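Beta-lactamase (Sebaldella termitidis, PDB 6N1N) probably hydrolyses the beta-lactam ring of penicillin-type antibiotics to a substituted beta-amino acid, as a class D beta-lactamase that confers antibiotic resistance. Local coordinates at residues A[13-18]-A[236-241]; A[26-31]-A[153-158]; A[33-38]-A[146-151]; A[57-62]-A[121-126]; A[204-207]-A[212-215]. All coordinates share one frame; numbering follows the deposited sequence.

Interaction 1 of 5, residues A[13-18]-A[236-241]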
# COMPACT_ATOMS: atom_id res chain seq x y z
N GLN A 13 15.67 -13.53 3.69
CA GLN A 13 15.34 -14.46 2.62
C GLN A 13 14.85 -15.80 3.17
O GLN A 13 14.02 -16.46 2.54
CB GLN A 13 16.55 -14.69 1.72
CG GLN A 13 16.23 -15.62 0.55
CD GLN A 13 15.22 -15.01 -0.39
OE1 GLN A 13 15.31 -13.83 -0.71
NE2 GLN A 13 14.25 -15.81 -0.83
N LYS A 14 15.38 -16.23 4.31
CA LYS A 14 14.95 -17.49 4.90
C LYS A 14 13.45 -17.52 5.17
O LYS A 14 12.84 -18.59 5.09
CB LYS A 14 15.74 -17.73 6.19
CG LYS A 14 15.27 -18.90 7.05
CD LYS A 14 15.80 -18.78 8.49
CE LYS A 14 15.20 -17.57 9.24
NZ LYS A 14 15.76 -17.38 10.61
N ILE A 15 12.83 -16.38 5.50
CA ILE A 15 11.40 -16.39 5.78
C ILE A 15 10.64 -16.72 4.51
O ILE A 15 9.63 -17.44 4.53
CB ILE A 15 10.93 -15.05 6.36
CG1 ILE A 15 11.67 -14.71 7.65
CG2 ILE A 15 9.41 -15.09 6.59
CD1 ILE A 15 11.56 -13.24 8.05
N PHE A 16 11.11 -16.22 3.38
CA PHE A 16 10.48 -16.54 2.11
C PHE A 16 10.67 -18.01 1.77
O PHE A 16 9.72 -18.71 1.43
CB PHE A 16 11.02 -15.60 1.03
CG PHE A 16 10.45 -14.22 1.13
CD1 PHE A 16 9.48 -13.77 0.24
CD2 PHE A 16 10.84 -13.39 2.16
CE1 PHE A 16 8.94 -12.51 0.36
CE2 PHE A 16 10.29 -12.12 2.31
CZ PHE A 16 9.35 -11.67 1.42
N ASP A 17 11.90 -18.50 1.92
CA ASP A 17 12.22 -19.88 1.58
C ASP A 17 11.40 -20.86 2.42
O ASP A 17 10.87 -21.85 1.89
CB ASP A 17 13.71 -20.14 1.80
CG ASP A 17 14.59 -19.37 0.82
OD1 ASP A 17 14.06 -18.81 -0.17
OD2 ASP A 17 15.81 -19.33 1.06
N GLU A 18 11.31 -20.61 3.72
CA GLU A 18 10.55 -21.51 4.59
C GLU A 18 9.05 -21.47 4.30
O GLU A 18 8.34 -22.36 4.77
CB GLU A 18 10.82 -21.17 6.06
CG GLU A 18 12.21 -21.58 6.52
CD GLU A 18 12.53 -21.17 7.96
OE1 GLU A 18 11.64 -20.62 8.64
OE2 GLU A 18 13.67 -21.41 8.40
N LYS A 236 0.84 -9.86 6.90
CA LYS A 236 1.18 -8.89 7.94
C LYS A 236 2.11 -9.50 8.98
O LYS A 236 3.12 -8.88 9.37
CB LYS A 236 -0.11 -8.33 8.55
CG LYS A 236 0.05 -7.77 9.95
CD LYS A 236 -1.00 -6.71 10.24
CE LYS A 236 -1.24 -6.55 11.73
NZ LYS A 236 0.03 -6.65 12.49
N GLN A 237 1.87 -10.76 9.36
CA GLN A 237 2.75 -11.42 10.32
C GLN A 237 4.16 -11.62 9.77
O GLN A 237 5.13 -11.47 10.51
CB GLN A 237 2.15 -12.76 10.76
CG GLN A 237 3.01 -13.53 11.73
CD GLN A 237 3.29 -12.78 13.04
OE1 GLN A 237 4.36 -12.91 13.60
NE2 GLN A 237 2.30 -12.01 13.52
N LEU A 238 4.28 -11.95 8.48
CA LEU A 238 5.61 -12.02 7.86
C LEU A 238 6.35 -10.69 8.00
O LEU A 238 7.55 -10.66 8.31
CB LEU A 238 5.45 -12.37 6.37
CG LEU A 238 6.72 -12.57 5.54
CD1 LEU A 238 6.38 -13.35 4.27
CD2 LEU A 238 7.41 -11.26 5.14
N THR A 239 5.65 -9.59 7.75
CA THR A 239 6.24 -8.26 7.91
C THR A 239 6.71 -8.04 9.34
O THR A 239 7.82 -7.54 9.58
CB THR A 239 5.21 -7.22 7.46
OG1 THR A 239 4.75 -7.54 6.14
CG2 THR A 239 5.80 -5.83 7.43
N MSE A 240 5.89 -8.43 10.32
CA MSE A 240 6.25 -8.24 11.73
C MSE A 240 7.45 -9.10 12.09
O MSE A 240 8.30 -8.67 12.88
CB MSE A 240 5.09 -8.58 12.67
CG MSE A 240 3.80 -7.80 12.37
SE MSE A 240 3.98 -5.85 12.41
CE MSE A 240 3.69 -5.59 14.32
N MSE A 241 7.51 -10.31 11.53
CA MSE A 241 8.69 -11.16 11.74
C MSE A 241 9.97 -10.52 11.21
O MSE A 241 11.01 -10.59 11.86
CB MSE A 241 8.47 -12.54 11.12
CG MSE A 241 7.49 -13.36 11.90
SE MSE A 241 7.02 -14.98 10.92
CE MSE A 241 8.77 -15.37 10.29
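Ile15 fills the space between two side chains of the C-terminal helix, and its branch methyl does most of the touching. Ile15 CG2 rests 3.8 Å from Leu238 CG on one side and equally close, 3.8 Å, to the terminal methyl CE of Met241, a selenomethionine. The beta-branch lies opposite the backbone N of Ile15, which carries CG2 out to Leu238, while CG1 also comes within 4.0 Å of Met241 CE. Met241 reaches that far because its chain runs extended through chi2 and then bends at chi3 (41°), laying CE against the isoleucine. Phe16 adds a looser contact: its ring atom CE2 is 4.1 Å from Leu238 CD2, and Leu238 CD1 lies over one face of the ring. Branched aliphatic and aromatic groups suit this buried seam, where the helix axes run roughly antiparallel, at 147°, and stay 10.9 Å apart, a gap bridged by side chains alone. The outer side is different. Met241 is partly exposed, and Lys14, Asp17 and Glu18 point their charges to solvent, Asp17 OD1 taking a nearly straight bond from Gln13 NE2 one turn earlier (3.1 Å, 173°). Beneath the pair lies the central sheet: Leu238 also packs on Ile220 of strand 212-222, and Ile21, just before strand 22-29, touches both Phe16 and Leu238, so the N- and C-terminal helices lie together on this side of the sheet.

Interaction 2 of 5, residues A[26-31]-A[153-158]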
# COMPACT_ATOMS: atom_id res chain seq x y z
N THR A 26 11.42 -5.16 1.40
CA THR A 26 12.28 -3.99 1.29
C THR A 26 11.89 -3.03 2.40
O THR A 26 10.71 -2.74 2.58
CB THR A 26 12.12 -3.32 -0.09
OG1 THR A 26 12.40 -4.28 -1.11
CG2 THR A 26 13.05 -2.12 -0.25
N ILE A 27 12.89 -2.51 3.14
CA ILE A 27 12.66 -1.59 4.23
C ILE A 27 13.64 -0.43 4.10
O ILE A 27 14.79 -0.62 3.69
CB ILE A 27 12.82 -2.32 5.58
CG1 ILE A 27 11.70 -3.33 5.79
CG2 ILE A 27 12.84 -1.33 6.75
CD1 ILE A 27 12.00 -4.36 6.85
N TYR A 28 13.17 0.77 4.41
CA TYR A 28 14.02 1.96 4.47
C TYR A 28 13.96 2.54 5.88
O TYR A 28 12.89 2.93 6.35
CB TYR A 28 13.58 3.00 3.46
CG TYR A 28 14.44 4.25 3.45
CD1 TYR A 28 15.72 4.22 2.92
CD2 TYR A 28 13.96 5.44 3.95
CE1 TYR A 28 16.50 5.36 2.91
CE2 TYR A 28 14.73 6.59 3.92
CZ TYR A 28 16.00 6.55 3.40
OH TYR A 28 16.79 7.68 3.37
N ASP A 29 15.12 2.56 6.52
CA ASP A 29 15.35 3.20 7.81
C ASP A 29 15.56 4.70 7.56
O ASP A 29 16.55 5.11 6.97
CB ASP A 29 16.55 2.50 8.45
CG ASP A 29 17.04 3.16 9.73
OD1 ASP A 29 16.76 4.34 9.95
OD2 ASP A 29 17.76 2.47 10.50
N TYR A 30 14.60 5.51 8.01
CA TYR A 30 14.54 6.92 7.66
C TYR A 30 15.63 7.74 8.34
O TYR A 30 16.34 8.53 7.69
CB TYR A 30 13.15 7.45 8.02
CG TYR A 30 12.92 8.90 7.70
CD1 TYR A 30 12.62 9.30 6.41
CD2 TYR A 30 12.99 9.85 8.69
CE1 TYR A 30 12.40 10.65 6.12
CE2 TYR A 30 12.76 11.19 8.40
CZ TYR A 30 12.47 11.58 7.13
OH TYR A 30 12.28 12.90 6.87
N LYS A 31 15.78 7.58 9.65
CA LYS A 31 16.76 8.37 10.39
C LYS A 31 18.18 8.09 9.90
O LYS A 31 18.99 9.02 9.71
CB LYS A 31 16.63 8.07 11.88
CG LYS A 31 17.69 8.67 12.75
CD LYS A 31 17.30 8.60 14.21
CE LYS A 31 17.44 7.21 14.75
NZ LYS A 31 17.06 7.17 16.21
N PHE A 153 7.32 6.87 -2.61
CA PHE A 153 6.05 7.57 -2.51
C PHE A 153 5.63 7.75 -1.05
O PHE A 153 5.19 8.84 -0.65
CB PHE A 153 4.98 6.80 -3.31
CG PHE A 153 3.57 7.10 -2.88
CD1 PHE A 153 2.94 8.26 -3.25
CD2 PHE A 153 2.90 6.22 -2.06
CE1 PHE A 153 1.64 8.53 -2.82
CE2 PHE A 153 1.62 6.47 -1.63
CZ PHE A 153 0.99 7.61 -2.00
N LEU A 154 5.82 6.72 -0.24
CA LEU A 154 5.44 6.78 1.16
C LEU A 154 6.33 7.75 1.94
O LEU A 154 5.84 8.43 2.84
CB LEU A 154 5.48 5.40 1.79
CG LEU A 154 4.41 4.43 1.30
CD1 LEU A 154 4.77 3.01 1.61
CD2 LEU A 154 3.05 4.78 1.90
N ILE A 155 7.63 7.84 1.61
CA ILE A 155 8.51 8.82 2.25
C ILE A 155 8.04 10.23 1.95
O ILE A 155 8.00 11.11 2.83
CB ILE A 155 9.97 8.61 1.80
CG1 ILE A 155 10.53 7.27 2.28
CG2 ILE A 155 10.86 9.73 2.32
CD1 ILE A 155 11.81 6.87 1.60
N ASN A 156 7.74 10.50 0.68
CA ASN A 156 7.22 11.80 0.30
C ASN A 156 5.90 12.12 0.99
O ASN A 156 5.62 13.27 1.31
CB ASN A 156 7.08 11.88 -1.23
CG ASN A 156 8.40 12.16 -1.91
OD1 ASN A 156 9.18 12.98 -1.44
ND2 ASN A 156 8.66 11.48 -3.00
N LEU A 157 5.03 11.12 1.17
CA LEU A 157 3.81 11.32 1.94
C LEU A 157 4.13 11.70 3.38
O LEU A 157 3.62 12.71 3.92
CB LEU A 157 2.93 10.04 1.86
CG LEU A 157 1.49 10.03 2.37
CD1 LEU A 157 0.77 8.69 2.07
CD2 LEU A 157 1.40 10.32 3.84
N TYR A 158 5.00 10.91 4.02
CA TYR A 158 5.41 11.20 5.39
C TYR A 158 6.00 12.59 5.54
O TYR A 158 5.69 13.31 6.51
CB TYR A 158 6.40 10.13 5.85
CG TYR A 158 6.95 10.39 7.24
CD1 TYR A 158 6.19 10.16 8.36
CD2 TYR A 158 8.23 10.88 7.40
CE1 TYR A 158 6.68 10.40 9.64
CE2 TYR A 158 8.74 11.13 8.65
CZ TYR A 158 7.96 10.88 9.78
OH TYR A 158 8.49 11.13 11.03
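Ile155 wedges between the rings of Tyr28 and Tyr30, where helix 147-159 packs against strand 22-29 and the residue just after it. Its tip, CD1, is the sharper bump: it lies 3.5 Å from Tyr28 CD2 and 3.7 Å from Tyr28 CE2, meeting that ring obliquely as the two side chains cross at about a right angle. The branch methyl CG2 goes to the other tyrosine, settling at the edge of the Tyr30 ring, 4.2 Å from CE1. One turn further along the helix, Tyr158 sets its edge on a face of Tyr30. Here Tyr158 CE2 sits 4.0 Å from Tyr30 CE2, over the rim of the ring rather than its middle, and the planes stand at 77° with centroids 5.4 Å apart: a T-shaped pair. In Tyr30, CG lies opposite the backbone N (chi1 -179°), which extends the ring toward the helix, and chi2 (80°) turns its face to Tyr158. An isoleucine suits the join, since its two unequal branches can serve two rings at once. Chemically the contact is apolar and aromatic, with no hydrogen bond across it; the hydroxyl of Tyr30 is instead held by Glu159, the residue after Tyr158.

Interaction 3 of 5, residues A[33-38]-A[146-151]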
# COMPACT_ATOMS: atom_id res chain seq x y z
N LYS A 33 19.00 6.52 7.00
CA LYS A 33 19.06 6.43 5.54
C LYS A 33 19.68 5.10 5.09
O LYS A 33 20.67 5.05 4.35
CB LYS A 33 19.82 7.64 4.96
CG LYS A 33 19.28 8.97 5.41
CD LYS A 33 19.93 10.11 4.63
CE LYS A 33 19.29 11.45 4.94
NZ LYS A 33 19.64 11.92 6.29
N ILE A 34 19.07 4.00 5.52
CA ILE A 34 19.55 2.67 5.18
C ILE A 34 18.46 1.89 4.45
O ILE A 34 17.35 1.74 4.97
CB ILE A 34 20.03 1.90 6.43
CG1 ILE A 34 21.21 2.63 7.07
CG2 ILE A 34 20.40 0.48 6.07
CD1 ILE A 34 21.62 2.06 8.40
N TRP A 35 18.81 1.37 3.26
CA TRP A 35 17.97 0.44 2.53
C TRP A 35 18.32 -0.99 2.93
O TRP A 35 19.49 -1.39 2.89
CB TRP A 35 18.16 0.61 1.02
CG TRP A 35 17.51 1.83 0.46
CD1 TRP A 35 18.09 3.06 0.31
CD2 TRP A 35 16.17 1.97 -0.03
NE1 TRP A 35 17.20 3.95 -0.23
CE2 TRP A 35 16.01 3.32 -0.44
CE3 TRP A 35 15.09 1.09 -0.17
CZ2 TRP A 35 14.83 3.79 -1.00
CZ3 TRP A 35 13.92 1.57 -0.70
CH2 TRP A 35 13.79 2.90 -1.12
N ILE A 36 17.29 -1.76 3.29
CA ILE A 36 17.42 -3.17 3.66
C ILE A 36 16.64 -4.00 2.64
O ILE A 36 15.42 -3.82 2.50
CB ILE A 36 16.86 -3.43 5.06
CG1 ILE A 36 17.56 -2.56 6.10
CG2 ILE A 36 17.04 -4.88 5.44
CD1 ILE A 36 16.69 -2.29 7.30
N TYR A 37 17.34 -4.93 1.97
CA TYR A 37 16.72 -5.76 0.96
C TYR A 37 16.85 -7.24 1.29
O TYR A 37 17.93 -7.71 1.64
CB TYR A 37 17.36 -5.58 -0.41
CG TYR A 37 17.39 -4.19 -0.96
CD1 TYR A 37 16.27 -3.65 -1.58
CD2 TYR A 37 18.56 -3.43 -0.93
CE1 TYR A 37 16.31 -2.39 -2.12
CE2 TYR A 37 18.60 -2.15 -1.47
CZ TYR A 37 17.46 -1.65 -2.06
OH TYR A 37 17.49 -0.40 -2.62
N SER A 38 15.76 -8.00 1.13
CA SER A 38 15.93 -9.46 1.06
C SER A 38 16.38 -9.87 -0.34
O SER A 38 17.07 -10.88 -0.50
CB SER A 38 14.65 -10.19 1.45
OG SER A 38 13.56 -9.98 0.55
N SER A 146 6.98 -0.51 -8.46
CA SER A 146 7.91 -1.41 -7.80
C SER A 146 7.88 -1.19 -6.29
O SER A 146 7.40 -0.15 -5.82
CB SER A 146 9.33 -1.20 -8.29
OG SER A 146 9.84 0.04 -7.81
N PRO A 147 8.43 -2.12 -5.51
CA PRO A 147 8.55 -1.88 -4.05
C PRO A 147 9.38 -0.64 -3.70
O PRO A 147 8.99 0.13 -2.81
CB PRO A 147 9.20 -3.17 -3.55
CG PRO A 147 8.74 -4.23 -4.53
CD PRO A 147 8.79 -3.51 -5.87
N GLU A 148 10.51 -0.43 -4.35
CA GLU A 148 11.27 0.81 -4.17
C GLU A 148 10.41 2.05 -4.41
O GLU A 148 10.46 3.01 -3.63
CB GLU A 148 12.47 0.78 -5.11
CG GLU A 148 13.31 2.02 -5.20
CD GLU A 148 14.38 1.90 -6.29
OE1 GLU A 148 14.63 0.76 -6.74
OE2 GLU A 148 14.95 2.94 -6.69
N GLU A 149 9.60 2.05 -5.46
CA GLU A 149 8.76 3.19 -5.79
C GLU A 149 7.62 3.37 -4.79
O GLU A 149 7.22 4.51 -4.51
CB GLU A 149 8.20 3.03 -7.20
CG GLU A 149 9.24 3.13 -8.28
CD GLU A 149 8.71 2.83 -9.66
OE1 GLU A 149 7.92 1.88 -9.81
OE2 GLU A 149 9.09 3.55 -10.60
N GLN A 150 7.09 2.26 -4.26
CA GLN A 150 6.11 2.39 -3.18
C GLN A 150 6.72 3.13 -2.00
O GLN A 150 6.12 4.05 -1.45
CB GLN A 150 5.63 1.02 -2.70
CG GLN A 150 4.76 0.26 -3.66
CD GLN A 150 3.28 0.44 -3.43
OE1 GLN A 150 2.82 1.42 -2.83
NE2 GLN A 150 2.51 -0.52 -3.92
N ILE A 151 7.93 2.74 -1.62
CA ILE A 151 8.59 3.35 -0.47
C ILE A 151 8.89 4.82 -0.76
O ILE A 151 8.70 5.68 0.11
CB ILE A 151 9.86 2.57 -0.11
CG1 ILE A 151 9.45 1.25 0.58
CG2 ILE A 151 10.79 3.41 0.76
CD1 ILE A 151 10.55 0.24 0.74
O HOH W 1 15.87 -0.44 -5.05
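Trp35 and Ile151 run antiparallel alongside each other, the six-membered end of the indole overlapping the branches of the isoleucine. Trp35 CH2 comes 3.6 Å from Ile151 CG2, while the neighbouring ring atom CZ3 lies 3.9 Å from Ile151 CD1, and the methyl CG2 approaches the ring obliquely. Both branches of Ile151 are thus used, CG2 standing opposite its backbone N and CG1 beside it (chi1 -74°). At the edge of the same ring, near its plane, lies the carbonyl oxygen of Glu148, 4.2 Å from Trp35 CH2. The broad, flat indole suits the gap between strand and helix, where the CA atoms of Trp35 and Glu148 remain 9.5 Å apart. Within the strand, Tyr37 turns its hydroxyl over one face of Trp35, toward the rim. The start of helix 147-159 thereby packs against the sheet at strand 34-37, Ile151 also touching Thr26 of strand 22-29 and Phe215 and Ala217 of strand 212-222. Ser146 and Glu149 close that helix start with a capping box: Glu149 N donates to Ser146 OG (3.1 Å), and Ser146 N to the anti lone pair of Glu149 OE1. The chemistry is divided, an apolar centre of indole and isoleucine beside a polar, more exposed side. There a water 2.9 Å from Tyr37 OH lies implausibly close to Glu148 OE1, which leaves that bridge doubtful, and no direct hydrogen bond joins strand to helix.

Interaction 4 of 5, residues A[57-62]-A[121-126]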
# COMPACT_ATOMS: atom_id res chain seq x y z
N ASN A 57 -5.13 6.94 -3.59
CA ASN A 57 -6.49 7.26 -3.98
C ASN A 57 -7.21 8.02 -2.87
O ASN A 57 -8.04 8.90 -3.15
CB ASN A 57 -7.24 5.97 -4.35
CG ASN A 57 -8.12 6.13 -5.60
OD1 ASN A 57 -8.22 7.21 -6.21
ND2 ASN A 57 -8.73 5.02 -6.00
N SER A 58 -6.91 7.70 -1.60
CA SER A 58 -7.50 8.44 -0.48
C SER A 58 -7.00 9.88 -0.45
O SER A 58 -7.78 10.81 -0.18
CB SER A 58 -7.22 7.73 0.84
OG SER A 58 -7.81 6.44 0.87
N LEU A 59 -5.70 10.09 -0.68
CA LEU A 59 -5.20 11.46 -0.80
C LEU A 59 -5.93 12.20 -1.90
O LEU A 59 -6.33 13.36 -1.74
CB LEU A 59 -3.70 11.49 -1.09
CG LEU A 59 -2.73 10.92 -0.05
CD1 LEU A 59 -1.36 10.76 -0.68
CD2 LEU A 59 -2.64 11.77 1.18
N ILE A 60 -6.10 11.53 -3.05
CA ILE A 60 -6.70 12.19 -4.21
C ILE A 60 -8.16 12.50 -3.93
O ILE A 60 -8.63 13.60 -4.24
CB ILE A 60 -6.52 11.32 -5.47
CG1 ILE A 60 -5.04 11.23 -5.87
CG2 ILE A 60 -7.32 11.88 -6.64
CD1 ILE A 60 -4.73 10.19 -6.93
N PHE A 61 -8.91 11.55 -3.35
CA PHE A 61 -10.32 11.79 -3.05
C PHE A 61 -10.51 13.03 -2.18
O PHE A 61 -11.41 13.85 -2.43
CB PHE A 61 -10.93 10.57 -2.35
CG PHE A 61 -11.37 9.45 -3.28
CD1 PHE A 61 -10.88 9.33 -4.57
CD2 PHE A 61 -12.27 8.51 -2.83
CE1 PHE A 61 -11.28 8.30 -5.38
CE2 PHE A 61 -12.69 7.48 -3.64
CZ PHE A 61 -12.20 7.38 -4.92
N LEU A 62 -9.69 13.20 -1.14
CA LEU A 62 -9.84 14.36 -0.28
C LEU A 62 -9.40 15.64 -0.97
O LEU A 62 -10.10 16.65 -0.90
CB LEU A 62 -9.05 14.15 1.02
CG LEU A 62 -9.66 13.05 1.87
CD1 LEU A 62 -8.64 12.54 2.85
CD2 LEU A 62 -10.91 13.54 2.62
N LYS A 121 1.88 11.69 -11.69
CA LYS A 121 3.14 12.38 -11.94
C LYS A 121 3.69 13.01 -10.66
O LYS A 121 4.87 12.84 -10.32
CB LYS A 121 2.93 13.44 -13.03
CG LYS A 121 4.18 14.25 -13.37
CD LYS A 121 3.91 15.18 -14.56
CE LYS A 121 4.92 16.32 -14.66
NZ LYS A 121 6.10 15.99 -15.50
N GLU A 122 2.83 13.74 -9.94
CA GLU A 122 3.22 14.34 -8.66
C GLU A 122 3.75 13.29 -7.70
O GLU A 122 4.74 13.52 -6.99
CB GLU A 122 2.00 15.07 -8.09
CG GLU A 122 2.13 15.67 -6.70
CD GLU A 122 2.93 16.95 -6.66
OE1 GLU A 122 3.34 17.42 -7.74
OE2 GLU A 122 3.16 17.48 -5.56
N PHE A 123 3.12 12.12 -7.68
CA PHE A 123 3.43 11.04 -6.76
C PHE A 123 4.57 10.14 -7.24
O PHE A 123 4.97 9.23 -6.50
CB PHE A 123 2.19 10.17 -6.53
CG PHE A 123 1.08 10.83 -5.77
CD1 PHE A 123 1.25 12.06 -5.14
CD2 PHE A 123 -0.15 10.21 -5.68
CE1 PHE A 123 0.22 12.65 -4.44
CE2 PHE A 123 -1.19 10.81 -4.98
CZ PHE A 123 -0.99 12.03 -4.36
N ASN A 124 5.09 10.35 -8.47
CA ASN A 124 6.09 9.45 -9.05
C ASN A 124 5.63 8.00 -8.93
O ASN A 124 6.35 7.12 -8.47
CB ASN A 124 7.45 9.65 -8.37
CG ASN A 124 7.85 11.09 -8.28
OD1 ASN A 124 8.11 11.72 -9.31
ND2 ASN A 124 7.89 11.63 -7.06
N TYR A 125 4.40 7.75 -9.34
CA TYR A 125 3.73 6.50 -8.98
C TYR A 125 3.94 5.50 -10.10
O TYR A 125 3.08 5.28 -10.96
CB TYR A 125 2.26 6.74 -8.68
CG TYR A 125 1.68 5.61 -7.83
CD1 TYR A 125 1.76 5.65 -6.43
CD2 TYR A 125 1.13 4.49 -8.41
CE1 TYR A 125 1.25 4.62 -5.65
CE2 TYR A 125 0.62 3.44 -7.64
CZ TYR A 125 0.67 3.52 -6.25
OH TYR A 125 0.19 2.49 -5.49
N GLY A 126 5.10 4.84 -10.04
CA GLY A 126 5.36 3.72 -10.93
C GLY A 126 5.42 4.14 -12.39
O GLY A 126 5.97 5.19 -12.73
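A single ring carries the whole of this contact from one side: Phe123, near the C-terminal end of helix 113-122, reaches over to meet two aliphatic side chains of helix 56-63, although the CA atoms of Leu59 and Phe123 are 10.5 Å apart. Its far end does the touching. Phe123 CZ lies 3.9 Å from Leu59 CD1, and the adjacent CE2 lies 4.0 Å from Ile60 CG1, with Ile60 CD1 only slightly farther off. Both partners approach obliquely. The torsion chi1 of Phe123 (-68°) sets the ring opposite its own carbonyl carbon and aims it at the helix, while Leu59 and Ile60, consecutive residues, receive it between them. A phenylalanine suits such a place because it is long enough to span the gap and wholly apolar in a buried setting. Just after it, Asn124 takes a positive phi (50°), completing a Schellman motif, and its N bonds back to Lys121 O. Ser58, on the same helix as Leu59 and Ile60, bonds the backbone O of the carboxylated lysine at position 54. Around the contact, aromatic and aliphatic side chains pack together. The Phe123 ring also meets those of Phe162 and Phe153, the latter on helix 147-159, while Leu59 leans on Phe153 and Leu157 of that helix and on Val172 of helix 166-175, and Ile60 packs on Tyr116 and Tyr119 of helix 113-122.

Interaction 5 of 5, residues A[204-207]-A[212-215]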
# COMPACT_ATOMS: atom_id res chain seq x y z
N VAL A 204 2.30 -2.79 2.32
CA VAL A 204 3.18 -1.62 2.23
C VAL A 204 2.74 -0.60 3.27
O VAL A 204 1.59 -0.61 3.73
CB VAL A 204 3.17 -1.00 0.82
CG1 VAL A 204 3.45 -2.06 -0.27
CG2 VAL A 204 1.86 -0.24 0.55
N GLY A 205 3.67 0.27 3.66
CA GLY A 205 3.35 1.28 4.65
C GLY A 205 4.60 1.77 5.35
O GLY A 205 5.70 1.76 4.79
N TYR A 206 4.42 2.19 6.60
CA TYR A 206 5.54 2.58 7.43
C TYR A 206 5.17 2.39 8.88
O TYR A 206 3.99 2.45 9.26
CB TYR A 206 6.03 4.01 7.14
CG TYR A 206 5.12 5.21 7.42
CD1 TYR A 206 5.14 5.85 8.66
CD2 TYR A 206 4.33 5.76 6.43
CE1 TYR A 206 4.38 7.00 8.90
CE2 TYR A 206 3.52 6.91 6.68
CZ TYR A 206 3.55 7.51 7.92
OH TYR A 206 2.80 8.66 8.16
N ILE A 207 6.18 2.16 9.70
CA ILE A 207 6.03 1.93 11.12
C ILE A 207 6.89 2.94 11.85
O ILE A 207 8.08 3.10 11.54
CB ILE A 207 6.39 0.48 11.51
CG1 ILE A 207 6.03 0.26 12.99
CG2 ILE A 207 7.86 0.11 11.23
CD1 ILE A 207 6.11 -1.24 13.43
N ASN A 212 12.27 6.56 15.35
CA ASN A 212 12.63 6.41 13.95
C ASN A 212 11.37 6.11 13.17
O ASN A 212 10.27 5.99 13.74
CB ASN A 212 13.65 5.27 13.80
CG ASN A 212 14.49 5.38 12.56
OD1 ASN A 212 14.17 6.06 11.58
ND2 ASN A 212 15.58 4.64 12.57
N VAL A 213 11.53 5.98 11.86
CA VAL A 213 10.47 5.54 10.96
C VAL A 213 11.08 4.52 10.01
O VAL A 213 12.13 4.76 9.42
CB VAL A 213 9.86 6.68 10.13
CG1 VAL A 213 8.59 6.21 9.41
CG2 VAL A 213 9.54 7.85 10.99
N TYR A 214 10.38 3.41 9.81
CA TYR A 214 10.80 2.36 8.88
C TYR A 214 9.71 2.21 7.83
O TYR A 214 8.60 1.74 8.12
CB TYR A 214 11.07 1.04 9.61
CG TYR A 214 12.10 1.18 10.69
CD1 TYR A 214 13.46 0.96 10.45
CD2 TYR A 214 11.74 1.60 11.97
CE1 TYR A 214 14.39 1.14 11.42
CE2 TYR A 214 12.68 1.78 12.96
CZ TYR A 214 14.00 1.55 12.69
OH TYR A 214 14.90 1.70 13.70
N PHE A 215 10.04 2.59 6.59
CA PHE A 215 9.15 2.38 5.45
C PHE A 215 9.34 0.98 4.91
O PHE A 215 10.45 0.45 4.92
CB PHE A 215 9.45 3.43 4.39
CG PHE A 215 9.20 4.83 4.86
CD1 PHE A 215 7.98 5.43 4.65
CD2 PHE A 215 10.15 5.52 5.60
CE1 PHE A 215 7.72 6.68 5.14
CE2 PHE A 215 9.89 6.78 6.08
CZ PHE A 215 8.68 7.38 5.84
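The side chains of Tyr206 and Phe215 run alongside each other from neighbouring strands, their ring planes at 41° and centroids 5.2 Å apart, an oblique pair. Phe215 CD1 tucks in 3.5 Å from Tyr206 CB. Two groups come from the same side of the tyrosine ring, Phe215 CE1 near CG and CD2, and Val213 CG1 3.5 Å from Tyr206 CD1. Tyr206 holds its ring between backbone N and carbonyl carbon (chi1 65°), the crowded position, which brings it up beside Val213 and Phe215. At the edge of the Tyr214 ring, on the other face of the sheet, lies the carbonyl oxygen of Ile207, and Ile207 CG2 sits 3.7 Å from Tyr214 CB. Two backbone bonds tie the strands at the Ile207–Tyr214 pair: Ile207 N to Tyr214 O and Tyr214 N to Ile207 O, both 2.9 Å. The next pair, Tyr206 with Phe215, is non-hydrogen-bonded, and its CA atoms close to 4.1 Å. Gly205 fits because its backbone angles would jam a side chain against the preceding carbonyl. These strands make an antiparallel hairpin in the middle of the central sheet, flanked by strands 22-29 and 184-195. Helix 147-159 packs over the Phe215 face through Leu154, Ile155 and Tyr158, the last meeting Tyr206 edge-to-face, whereas Ile248 and Ile249, beyond helix 228-245, cover Tyr214 and Ile207.

Along the chain, interaction 1 encloses all the others: it joins the N-terminal and C-terminal helices, while interaction 4 nests inside 3, 3 inside 2, and interaction 5 follows them in series. Interactions 2, 3 and 5 cluster on one sheet, with centres of 2 and 5 about 6 Å apart and of 2 and 3 about 8 Å; 2 and 3 share helix 147-159. That helix also touches interaction 4 in the helical region, about 16 Å from interaction 2, centre to centre. The centres of interactions 1 and 4 lie about 29 Å apart, on opposite sides of the chain's centre. Together they join sheet and helices into the transpeptidase-like fold of class D enzymes.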